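Local coordinates for lipase-esterase related protein (PDB 3E0X) that is of unproven function but is probably a hydrolase of the alpha/beta hydrolase fold, related to lipases and esterases, at residues H23-N28 with G90-G95. Numbering follows the deposited sequence.
Sequences HGSGCN and GYSMGG. With OXE (ortho-xylene), chain C.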
loop_
_atom_site.group_PDB
_atom_site.type_symbol
_atom_site.label_atom_id
_atom_site.label_comp_id
_atom_site.label_asym_id
_atom_site.label_seq_id
_atom_site.Cartn_x
_atom_site.Cartn_y
_atom_site.Cartn_z
ATOM N N HIS A 23 -1.431 3.931 1.285
ATOM C CA HIS A 23 -1.364 3.123 2.500
ATOM C C HIS A 23 -2.309 1.919 2.421
ATOM O O HIS A 23 -2.977 1.690 1.407
ATOM C CB HIS A 23 -1.712 4.001 3.704
ATOM C CG HIS A 23 -3.144 4.405 3.724
ATOM N ND1 HIS A 23 -3.606 5.648 3.328
ATOM C CD2 HIS A 23 -4.237 3.694 4.074
ATOM C CE1 HIS A 23 -4.925 5.685 3.471
ATOM N NE2 HIS A 23 -5.330 4.501 3.891
ATOM N N GLY A 24 -2.386 1.186 3.524
ATOM C CA GLY A 24 -3.109 -0.082 3.541
ATOM C C GLY A 24 -4.298 -0.116 4.482
ATOM O O GLY A 24 -4.865 0.923 4.867
ATOM N N SER A 25 -4.689 -1.340 4.821
ATOM C CA SER A 25 -5.898 -1.596 5.575
ATOM C C SER A 25 -5.839 -0.964 6.944
ATOM O O SER A 25 -4.856 -1.150 7.685
ATOM C CB SER A 25 -6.041 -3.096 5.772
ATOM O OG SER A 25 -6.054 -3.718 4.511
ATOM N N GLY A 26 -6.871 -0.190 7.276
ATOM C CA GLY A 26 -7.023 0.279 8.654
ATOM C C GLY A 26 -5.984 1.306 9.072
ATOM O O GLY A 26 -5.851 1.619 10.272
ATOM N N CYS A 27 -5.209 1.823 8.121
ATOM C CA CYS A 27 -4.250 2.866 8.472
ATOM C C CYS A 27 -4.433 4.091 7.598
ATOM O O CYS A 27 -5.506 4.302 7.098
ATOM C CB CYS A 27 -2.820 2.354 8.564
ATOM S SG CYS A 27 -2.208 1.548 7.117
ATOM N N ASN A 28 -3.411 4.924 7.516
ATOM C CA ASN A 28 -3.487 6.186 6.800
ATOM C C ASN A 28 -2.074 6.564 6.364
ATOM O O ASN A 28 -1.148 5.776 6.522
ATOM C CB ASN A 28 -4.092 7.244 7.719
ATOM C CG ASN A 28 -3.482 7.208 9.094
ATOM O OD1 ASN A 28 -2.277 7.424 9.258
ATOM N ND2 ASN A 28 -4.307 6.913 10.098
ATOM N N GLY A 90 2.507 1.198 -3.057
ATOM C CA GLY A 90 1.327 0.776 -2.328
ATOM C C GLY A 90 1.671 -0.253 -1.272
ATOM O O GLY A 90 2.343 -1.244 -1.568
ATOM N N TYR A 91 1.191 -0.023 -0.053
ATOM C CA TYR A 91 1.449 -0.936 1.051
ATOM C C TYR A 91 0.202 -1.705 1.450
ATOM O O TYR A 91 -0.859 -1.101 1.555
ATOM C CB TYR A 91 1.875 -0.077 2.257
ATOM C CG TYR A 91 1.847 -0.762 3.611
ATOM C CD1 TYR A 91 2.559 -1.947 3.849
ATOM C CD2 TYR A 91 1.103 -0.224 4.660
ATOM C CE1 TYR A 91 2.564 -2.575 5.112
ATOM C CE2 TYR A 91 1.059 -0.858 5.922
ATOM C CZ TYR A 91 1.802 -2.018 6.147
ATOM O OH TYR A 91 1.795 -2.623 7.383
ATOM N N SER A 92 0.335 -3.013 1.716
ATOM C CA SER A 92 -0.795 -3.776 2.226
ATOM C C SER A 92 -1.938 -3.731 1.186
ATOM O O SER A 92 -1.692 -4.001 0.000
ATOM C CB SER A 92 -1.129 -3.266 3.650
ATOM O OG SER A 92 -2.482 -3.410 4.065
HETATM N N MSE A 93 -3.155 -3.408 1.609
HETATM C CA MSE A 93 -4.254 -3.210 0.658
HETATM C C MSE A 93 -3.843 -2.253 -0.487
HETATM O O MSE A 93 -4.278 -2.435 -1.654
HETATM C CB MSE A 93 -5.501 -2.652 1.360
HETATM C CG MSE A 93 -6.710 -2.509 0.426
HETATM SE SE MSE A 93 -8.253 -1.877 1.423
HETATM C CE MSE A 93 -7.544 -0.127 1.894
ATOM N N GLY A 94 -3.012 -1.261 -0.166
ATOM C CA GLY A 94 -2.494 -0.308 -1.152
ATOM C C GLY A 94 -1.721 -0.991 -2.260
ATOM O O GLY A 94 -1.658 -0.458 -3.368
ATOM N N GLY A 95 -1.109 -2.150 -1.969
ATOM C CA GLY A 95 -0.411 -2.938 -3.000
ATOM C C GLY A 95 -1.402 -3.372 -4.072
ATOM O O GLY A 95 -1.153 -3.206 -5.270
HETATM C C1 OXE C . -2.395 -4.104 7.928
HETATM C C2 OXE C . -1.975 -2.687 8.006
HETATM C C3 OXE C . -1.605 -2.135 9.230
HETATM C C4 OXE C . -1.623 -2.952 10.366
HETATM C C5 OXE C . -2.027 -4.290 10.307
HETATM C C6 OXE C . -2.403 -4.882 9.088
HETATM C "C1'" OXE C . -2.766 -4.684 6.586
HETATM C "C2'" OXE C . -1.971 -1.851 6.763
HETATM O O HOH W 1 -4.529 -6.003 4.857
#
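Ser25 and Ser92 meet beside the two methyl groups of a bound ortho-xylene. Ser92 OG, anti to its own backbone N (chi1 152°), accepts a nearly straight hydrogen bond from Ser25 N (3.1 Å, 164° at the hydrogen), although xylene C1' lies implausibly close to that OG, making its position less certain. A water hydrogen-bonds to Ser25 OG at 2.8 Å and more weakly to Ser92 OG. Ser25 OG also rests against Met93 CB (3.4 Å). Xylene methyl C2' sits among Ser25 O, Cys27 SG, Tyr91 CE2 and Ser92 CB, with SG 3.4 Å away. Cys27 SG additionally approaches the edge of the Tyr91 ring, 4.2 Å from CE2; one face of that ring lies under the CB of its own neighbour, Ser92. Tyr91 OH is tied to the His227 backbone O.

Behind these side chains, Gly24, with no side chain, packs its CA 3.2 Å from Tyr91 O. Ser92 takes a positive phi of 61° in the sharp turn between strand 86-91 and helix 93-102. Gly90-Tyr91-Ser92-Met93-Gly94 thus fits a nucleophile elbow, with Ser92 the probable nucleophile and His227 touching it. Ser25 N and Met93 N are where relatives build the oxyanion hole; with Ser25 N bonded to Ser92 OG here, a substrate oxygen would probably have to compete for it.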